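Local atomic coordinates of ectonucleoside triphosphate diphosphohydrolase 4 (Homo sapiens, PDB entry 6WG5), a protein that belongs to the GDA1/CD39 family and probably has the two-lobed, actin-like architecture expected of members of its clan. Residues Ile181-Val186 and Tyr382-Phe387; Leu71-Met76 and Trp479-Ile484; Tyr58-His63 and Tyr486-Leu491. All coordinates share one frame; numbering follows the deposited sequence.

Contact 1. Residues Ile181-Val186 and Tyr382-Phe387; sequences IGINFV and YGFSEF
I183 meets Y382 and F384 through a single methyl group, CD1, and this one atom accounts for every close approach in the contact. The isoleucine leaves helix 172-186 as a fully extended chain: CG1 lies anti to the backbone N (chi1 -173°) and CD1 in turn lies anti to CA, which carries the methyl to the two rings. Over Y382 it settles on one face, 3.7 Å above the ring plane and displaced toward the rim, with CD1 lying 4.1 Å from the ring centroid in a CH-pi contact. F384 is approached differently. Its ring presents an edge, and I183 CD1 lies in the ring plane, 3.7 Å from F384 CZ. Two rings set two residues apart on a strand thus receive one aliphatic tip, one by its face and the other by its edge. No hydrogen bond crosses the contact; the strand spends its backbone bonds on strands 221-225 and 466-468, and I222 of the former touches both I183 and F384. Helix 172-186, which follows strand 167-169 of one sheet, is in this way set against the sheet holding strands 221-225 and 381-385, consistent with the alpha/beta layering between the lobes of an actin-like fold.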
# COMPACT_ATOMS: atom_id res chain seq x y z
N ILE A 181 2.19 -8.83 1.20
CA ILE A 181 3.24 -9.81 1.47
C ILE A 181 4.45 -9.13 2.10
O ILE A 181 5.07 -9.67 3.03
CB ILE A 181 3.63 -10.54 0.17
CG1 ILE A 181 2.47 -11.42 -0.32
CG2 ILE A 181 4.88 -11.40 0.38
CD1 ILE A 181 2.68 -11.99 -1.71
N GLY A 182 4.80 -7.94 1.62
CA GLY A 182 5.99 -7.27 2.11
C GLY A 182 5.92 -6.99 3.60
O GLY A 182 6.87 -7.28 4.34
N ILE A 183 4.81 -6.43 4.07
CA ILE A 183 4.71 -6.05 5.47
C ILE A 183 4.68 -7.28 6.36
O ILE A 183 5.37 -7.34 7.39
CB ILE A 183 3.49 -5.14 5.71
CG1 ILE A 183 3.50 -4.62 7.14
CG2 ILE A 183 2.18 -5.88 5.42
CD1 ILE A 183 2.37 -3.67 7.48
N ASN A 184 3.89 -8.29 5.99
CA ASN A 184 3.78 -9.48 6.82
C ASN A 184 5.09 -10.26 6.85
O ASN A 184 5.39 -10.93 7.84
CB ASN A 184 2.65 -10.37 6.33
CG ASN A 184 1.29 -9.86 6.76
OD1 ASN A 184 0.85 -10.11 7.88
ND2 ASN A 184 0.62 -9.13 5.87
N PHE A 185 5.88 -10.17 5.78
CA PHE A 185 7.17 -10.85 5.77
C PHE A 185 8.11 -10.26 6.81
O PHE A 185 8.67 -10.98 7.64
CB PHE A 185 7.78 -10.78 4.37
CG PHE A 185 9.09 -11.50 4.26
CD1 PHE A 185 9.14 -12.88 4.32
CD2 PHE A 185 10.27 -10.80 4.09
CE1 PHE A 185 10.34 -13.55 4.22
CE2 PHE A 185 11.47 -11.46 3.98
CZ PHE A 185 11.51 -12.84 4.05
N VAL A 186 8.31 -8.93 6.77
CA VAL A 186 9.20 -8.30 7.73
C VAL A 186 8.68 -8.47 9.15
O VAL A 186 9.46 -8.57 10.10
CB VAL A 186 9.41 -6.81 7.39
CG1 VAL A 186 10.06 -6.66 6.02
CG2 VAL A 186 8.09 -6.05 7.43
N TYR A 382 -2.55 -2.19 9.92
CA TYR A 382 -1.68 -1.02 9.89
C TYR A 382 -2.30 0.05 9.01
O TYR A 382 -2.87 -0.25 7.96
CB TYR A 382 -0.28 -1.38 9.36
CG TYR A 382 0.64 -1.98 10.40
CD1 TYR A 382 1.72 -1.26 10.89
CD2 TYR A 382 0.44 -3.27 10.87
CE1 TYR A 382 2.57 -1.81 11.84
CE2 TYR A 382 1.28 -3.82 11.82
CZ TYR A 382 2.34 -3.09 12.30
OH TYR A 382 3.18 -3.64 13.24
N GLY A 383 -2.20 1.30 9.45
CA GLY A 383 -2.71 2.44 8.70
C GLY A 383 -1.56 3.31 8.22
O GLY A 383 -0.72 3.74 9.01
N PHE A 384 -1.53 3.55 6.91
CA PHE A 384 -0.45 4.29 6.28
C PHE A 384 -0.97 5.58 5.67
O PHE A 384 -2.18 5.80 5.57
CB PHE A 384 0.24 3.44 5.20
CG PHE A 384 0.94 2.22 5.75
CD1 PHE A 384 2.17 2.34 6.37
CD2 PHE A 384 0.37 0.97 5.64
CE1 PHE A 384 2.82 1.23 6.88
CE2 PHE A 384 1.01 -0.14 6.14
CZ PHE A 384 2.24 -0.01 6.76
N SER A 385 -0.03 6.43 5.27
CA SER A 385 -0.32 7.71 4.60
C SER A 385 -1.22 8.54 5.49
O SER A 385 -0.84 8.80 6.65
CB SER A 385 -0.86 7.40 3.20
OG SER A 385 0.15 6.84 2.38
N GLU A 386 -2.39 8.99 5.03
CA GLU A 386 -3.21 9.91 5.81
C GLU A 386 -3.57 9.35 7.18
O GLU A 386 -3.75 10.12 8.13
CB GLU A 386 -4.48 10.27 5.04
CG GLU A 386 -4.23 11.07 3.77
CD GLU A 386 -3.61 12.42 4.06
OE1 GLU A 386 -3.85 12.96 5.16
OE2 GLU A 386 -2.87 12.94 3.19
N PHE A 387 -3.70 8.02 7.30
CA PHE A 387 -3.98 7.44 8.60
C PHE A 387 -2.91 7.82 9.62
O PHE A 387 -3.21 7.95 10.82
CB PHE A 387 -4.09 5.92 8.49
CG PHE A 387 -5.35 5.46 7.83
CD1 PHE A 387 -6.55 5.45 8.52
CD2 PHE A 387 -5.35 5.03 6.51
CE1 PHE A 387 -7.72 5.03 7.92
CE2 PHE A 387 -6.51 4.60 5.90
CZ PHE A 387 -7.70 4.61 6.60

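Contact 2. Residues Leu71-Met76 and Trp479-Ile484; sequences LDIRQM and WTLGAI
Helix-on-sheet packing, the staple of alpha/beta lobes, is illustrated here by I73, whose side chain meets L481 and I484 of helix 479-487. The isoleucine stands just ahead of the short strand 74-75, and its branch methyl CG2 does all the touching. That methyl points away from the backbone N of I73, toward the helix, and comes within 3.6 Å of L481 CD1. L481 directs this CD1 methyl end on against the flank of I73 CG2. I484, one turn further along the helix, offers its own CG2 at 4.1 Å from CG2 of I73, a looser approach made at a slant. All three residues are buried, and the contact is wholly apolar. Behind I73 the chain makes an inverse gamma turn centred on D72, closed by a weak bond from I73 N to L71 O, before R74 joins the sheet by pairing its backbone with C59. On the sheet side I73 also rests against Y58 and W60 of strand 53-61. The helix, for its part, lays T480 and I484 on V45 of strand 40-48, while L481 reaches V186 at the end of helix 172-186.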
# COMPACT_ATOMS: atom_id res chain seq x y z
N LEU A 71 12.63 -17.94 1.88
CA LEU A 71 13.95 -17.36 1.76
C LEU A 71 14.11 -16.20 2.73
O LEU A 71 13.15 -15.50 3.07
CB LEU A 71 14.20 -16.88 0.32
CG LEU A 71 14.25 -17.96 -0.76
CD1 LEU A 71 14.43 -17.32 -2.13
CD2 LEU A 71 15.36 -18.96 -0.48
N ASP A 72 15.35 -15.99 3.19
CA ASP A 72 15.67 -14.90 4.10
C ASP A 72 16.11 -13.68 3.30
O ASP A 72 17.26 -13.24 3.32
CB ASP A 72 16.74 -15.34 5.09
CG ASP A 72 16.80 -14.45 6.32
OD1 ASP A 72 16.12 -13.41 6.33
OD2 ASP A 72 17.54 -14.79 7.26
N ILE A 73 15.15 -13.13 2.56
CA ILE A 73 15.42 -12.03 1.63
C ILE A 73 15.58 -10.73 2.40
O ILE A 73 14.81 -10.43 3.32
CB ILE A 73 14.31 -11.93 0.57
CG1 ILE A 73 14.28 -13.21 -0.27
CG2 ILE A 73 14.51 -10.70 -0.31
CD1 ILE A 73 13.27 -13.20 -1.40
N ARG A 74 16.59 -9.95 2.02
CA ARG A 74 16.87 -8.65 2.61
C ARG A 74 17.37 -7.71 1.53
O ARG A 74 17.87 -8.15 0.49
CB ARG A 74 17.92 -8.75 3.72
CG ARG A 74 17.68 -9.83 4.75
CD ARG A 74 18.93 -10.10 5.57
NE ARG A 74 18.69 -11.06 6.64
CZ ARG A 74 18.17 -10.74 7.83
NH1 ARG A 74 17.84 -9.48 8.10
NH2 ARG A 74 17.99 -11.68 8.74
N GLN A 75 17.22 -6.42 1.77
CA GLN A 75 17.82 -5.43 0.89
C GLN A 75 19.34 -5.54 0.95
O GLN A 75 19.93 -5.66 2.03
CB GLN A 75 17.39 -4.02 1.28
CG GLN A 75 16.00 -3.63 0.83
CD GLN A 75 15.78 -2.14 0.88
OE1 GLN A 75 16.10 -1.42 -0.07
NE2 GLN A 75 15.23 -1.65 1.99
N MET A 76 19.98 -5.51 -0.21
CA MET A 76 21.43 -5.51 -0.25
C MET A 76 21.97 -4.25 0.42
O MET A 76 21.35 -3.18 0.38
CB MET A 76 21.93 -5.60 -1.69
CG MET A 76 23.43 -5.82 -1.80
SD MET A 76 24.02 -5.85 -3.50
CE MET A 76 25.75 -6.23 -3.24
N TRP A 479 6.72 -2.88 -1.48
CA TRP A 479 5.93 -3.86 -2.22
C TRP A 479 6.81 -4.65 -3.16
O TRP A 479 6.49 -5.80 -3.50
CB TRP A 479 4.78 -3.19 -2.98
CG TRP A 479 5.17 -2.35 -4.17
CD1 TRP A 479 5.26 -0.99 -4.23
CD2 TRP A 479 5.51 -2.83 -5.49
NE1 TRP A 479 5.64 -0.59 -5.49
CE2 TRP A 479 5.79 -1.70 -6.28
CE3 TRP A 479 5.59 -4.10 -6.07
CZ2 TRP A 479 6.16 -1.80 -7.62
CZ3 TRP A 479 5.96 -4.20 -7.40
CH2 TRP A 479 6.24 -3.06 -8.16
N THR A 480 7.94 -4.08 -3.59
CA THR A 480 8.90 -4.82 -4.39
C THR A 480 9.46 -6.01 -3.61
O THR A 480 9.87 -7.01 -4.21
CB THR A 480 10.03 -3.91 -4.85
OG1 THR A 480 10.61 -3.24 -3.72
CG2 THR A 480 9.51 -2.86 -5.83
N LEU A 481 9.50 -5.92 -2.28
CA LEU A 481 9.97 -7.04 -1.47
C LEU A 481 9.00 -8.21 -1.55
O LEU A 481 9.42 -9.37 -1.63
CB LEU A 481 10.16 -6.59 -0.02
CG LEU A 481 10.56 -7.68 0.98
CD1 LEU A 481 11.85 -8.36 0.56
CD2 LEU A 481 10.69 -7.08 2.36
N GLY A 482 7.69 -7.94 -1.50
CA GLY A 482 6.73 -9.00 -1.69
C GLY A 482 6.76 -9.57 -3.09
O GLY A 482 6.47 -10.75 -3.29
N ALA A 483 7.12 -8.75 -4.08
CA ALA A 483 7.23 -9.23 -5.45
C ALA A 483 8.39 -10.21 -5.60
O ALA A 483 8.20 -11.33 -6.09
CB ALA A 483 7.39 -8.05 -6.41
N ILE A 484 9.59 -9.80 -5.18
CA ILE A 484 10.74 -10.70 -5.26
C ILE A 484 10.47 -11.97 -4.46
O ILE A 484 10.85 -13.07 -4.87
CB ILE A 484 12.02 -9.98 -4.79
CG1 ILE A 484 13.26 -10.83 -5.07
CG2 ILE A 484 11.94 -9.65 -3.30
CD1 ILE A 484 13.77 -10.70 -6.48

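Contact 3. Residues Tyr58-His63 and Tyr486-Leu491; sequences YCWPRH and YRTRFL
Strand 53-61 passes the end of helix 479-487 at a distance, the CA atoms of W60 and T488 being 10.9 Å apart, and beyond the helix the chain bends through a type I beta turn from T488 to L491, with L491 N hydrogen-bonded to T488 O. The indole of W60 spans this gap in the alpha/beta lobe, reaching from the sheet to the turn that follows the helix. Its CG sits between the backbone N and the carbonyl carbon (chi1 53°), and the six-membered part of the ring is carried toward the turn. There W60 CZ2 lies 3.7 Å from CD1 of L491, the two side chains crossing at about a right angle. A second, looser contact brings CH2 of W60 to 4.2 Å from CG2 of T488, which comes from the opposite direction. The hydroxyl of T488 is engaged with the carbonyl of I484, one turn back in the helix, and its CG2 methyl is left to meet the indole. Beside the turn, the guanidinium of R489 lies between two rings, with Y486 CZ over the centre of one face and F490 CE2 3.5 Å above the other. Its rotation is further fixed by a nearly straight bond, 173° at the hydrogen, from R489 NH2 to Y486 O at 3.1 Å, with the oxygen in the guanidinium plane.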
# COMPACT_ATOMS: atom_id res chain seq x y z
N TYR A 58 17.99 -7.15 -3.91
CA TYR A 58 17.77 -8.00 -2.75
C TYR A 58 18.73 -9.17 -2.78
O TYR A 58 19.08 -9.68 -3.85
CB TYR A 58 16.33 -8.51 -2.72
CG TYR A 58 15.29 -7.42 -2.61
CD1 TYR A 58 14.90 -6.93 -1.37
CD2 TYR A 58 14.71 -6.88 -3.74
CE1 TYR A 58 13.95 -5.94 -1.27
CE2 TYR A 58 13.76 -5.88 -3.65
CZ TYR A 58 13.39 -5.41 -2.41
OH TYR A 58 12.44 -4.42 -2.30
N CYS A 59 19.16 -9.60 -1.60
CA CYS A 59 20.02 -10.76 -1.47
C CYS A 59 19.49 -11.66 -0.36
O CYS A 59 18.65 -11.26 0.45
CB CYS A 59 21.48 -10.36 -1.17
SG CYS A 59 21.69 -9.34 0.31
N TRP A 60 19.98 -12.90 -0.35
CA TRP A 60 19.58 -13.87 0.66
C TRP A 60 20.64 -14.95 0.73
O TRP A 60 21.32 -15.22 -0.26
CB TRP A 60 18.21 -14.49 0.32
CG TRP A 60 18.11 -15.07 -1.06
CD1 TRP A 60 18.42 -16.35 -1.43
CD2 TRP A 60 17.68 -14.40 -2.25
NE1 TRP A 60 18.19 -16.51 -2.78
CE2 TRP A 60 17.74 -15.33 -3.30
CE3 TRP A 60 17.23 -13.10 -2.52
CZ2 TRP A 60 17.38 -15.00 -4.61
CZ3 TRP A 60 16.88 -12.78 -3.82
CH2 TRP A 60 16.96 -13.72 -4.84
N PRO A 61 20.81 -15.59 1.88
CA PRO A 61 21.74 -16.72 1.99
C PRO A 61 21.08 -18.00 1.50
O PRO A 61 19.91 -18.03 1.12
CB PRO A 61 22.03 -16.77 3.49
CG PRO A 61 20.76 -16.30 4.12
CD PRO A 61 20.17 -15.29 3.18
N ARG A 62 21.86 -19.08 1.50
CA ARG A 62 21.34 -20.36 1.06
C ARG A 62 20.17 -20.78 1.93
O ARG A 62 20.15 -20.53 3.14
CB ARG A 62 22.44 -21.43 1.10
CG ARG A 62 22.00 -22.78 0.56
CD ARG A 62 23.09 -23.82 0.67
NE ARG A 62 24.34 -23.39 0.04
CZ ARG A 62 24.53 -23.34 -1.27
NH1 ARG A 62 23.56 -23.69 -2.11
NH2 ARG A 62 25.70 -22.93 -1.75
N HIS A 63 19.19 -21.43 1.31
CA HIS A 63 18.04 -21.94 2.05
C HIS A 63 18.45 -23.10 2.94
O HIS A 63 19.22 -23.98 2.53
CB HIS A 63 16.95 -22.37 1.07
CG HIS A 63 15.63 -22.66 1.71
ND1 HIS A 63 15.28 -23.91 2.18
CD2 HIS A 63 14.57 -21.86 1.96
CE1 HIS A 63 14.07 -23.87 2.69
NE2 HIS A 63 13.61 -22.63 2.57
N TYR A 486 7.64 -13.45 -3.89
CA TYR A 486 6.70 -14.33 -4.59
C TYR A 486 7.32 -14.92 -5.85
O TYR A 486 7.11 -16.10 -6.15
CB TYR A 486 5.43 -13.56 -4.94
CG TYR A 486 4.35 -14.43 -5.54
CD1 TYR A 486 4.07 -14.39 -6.90
CD2 TYR A 486 3.62 -15.31 -4.75
CE1 TYR A 486 3.09 -15.20 -7.46
CE2 TYR A 486 2.64 -16.11 -5.30
CZ TYR A 486 2.38 -16.05 -6.65
OH TYR A 486 1.40 -16.85 -7.19
N ARG A 487 8.10 -14.13 -6.60
CA ARG A 487 8.66 -14.63 -7.85
C ARG A 487 9.74 -15.68 -7.61
O ARG A 487 9.92 -16.57 -8.45
CB ARG A 487 9.22 -13.47 -8.68
CG ARG A 487 8.18 -12.44 -9.14
CD ARG A 487 7.04 -13.08 -9.94
NE ARG A 487 7.52 -13.88 -11.06
CZ ARG A 487 7.70 -13.42 -12.30
NH1 ARG A 487 7.44 -12.15 -12.60
NH2 ARG A 487 8.14 -14.24 -13.25
N THR A 488 10.45 -15.61 -6.49
CA THR A 488 11.54 -16.54 -6.19
C THR A 488 11.09 -17.68 -5.28
O THR A 488 11.94 -18.39 -4.73
CB THR A 488 12.71 -15.79 -5.54
OG1 THR A 488 12.29 -15.19 -4.31
CG2 THR A 488 13.25 -14.72 -6.47
N ARG A 489 9.79 -17.88 -5.12
CA ARG A 489 9.29 -18.81 -4.10
C ARG A 489 9.66 -20.26 -4.38
O ARG A 489 9.58 -21.09 -3.47
CB ARG A 489 7.77 -18.67 -3.98
CG ARG A 489 6.99 -19.15 -5.19
CD ARG A 489 5.58 -18.58 -5.17
NE ARG A 489 4.68 -19.23 -6.12
CZ ARG A 489 4.53 -18.87 -7.39
NH1 ARG A 489 3.67 -19.52 -8.16
NH2 ARG A 489 5.23 -17.86 -7.90
N PHE A 490 10.06 -20.59 -5.61
CA PHE A 490 10.39 -21.97 -5.95
C PHE A 490 11.88 -22.28 -5.85
O PHE A 490 12.24 -23.47 -5.84
CB PHE A 490 9.90 -22.30 -7.37
CG PHE A 490 8.41 -22.40 -7.48
CD1 PHE A 490 7.67 -23.16 -6.59
CD2 PHE A 490 7.73 -21.71 -8.48
CE1 PHE A 490 6.30 -23.25 -6.69
CE2 PHE A 490 6.36 -21.80 -8.59
CZ PHE A 490 5.64 -22.57 -7.69
N LEU A 491 12.74 -21.27 -5.76
CA LEU A 491 14.17 -21.53 -5.64
C LEU A 491 14.53 -22.54 -4.56
O LEU A 491 15.40 -23.38 -4.81
CB LEU A 491 14.92 -20.21 -5.39
CG LEU A 491 15.06 -19.25 -6.57
CD1 LEU A 491 15.81 -18.00 -6.12
CD2 LEU A 491 15.77 -19.90 -7.75

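In the fold
The three contacts enclose one another along the chain: 58-63 and 71-76 come first, then 181-186 and 382-387, and finally 479-484 and 486-491. Contacts 2 and 3, whose centres are 8 Å apart, share helix 479-487 and one sheet, in which strands 53-61 and 74-75 are neighbours; T480 OG1 and Y58 OH, 2.6 Å apart, tie them together. Contact 1, centred 15 Å from contact 2 and 22 Å from contact 3, reaches the other sheet through strand 381-385; helix 172-186 lies between contacts 1 and 2, with I183 turned to that strand while V186 touches L481. Early and late segments thus pack on one sheet, consistent with a lobe built from both ends of the sequence.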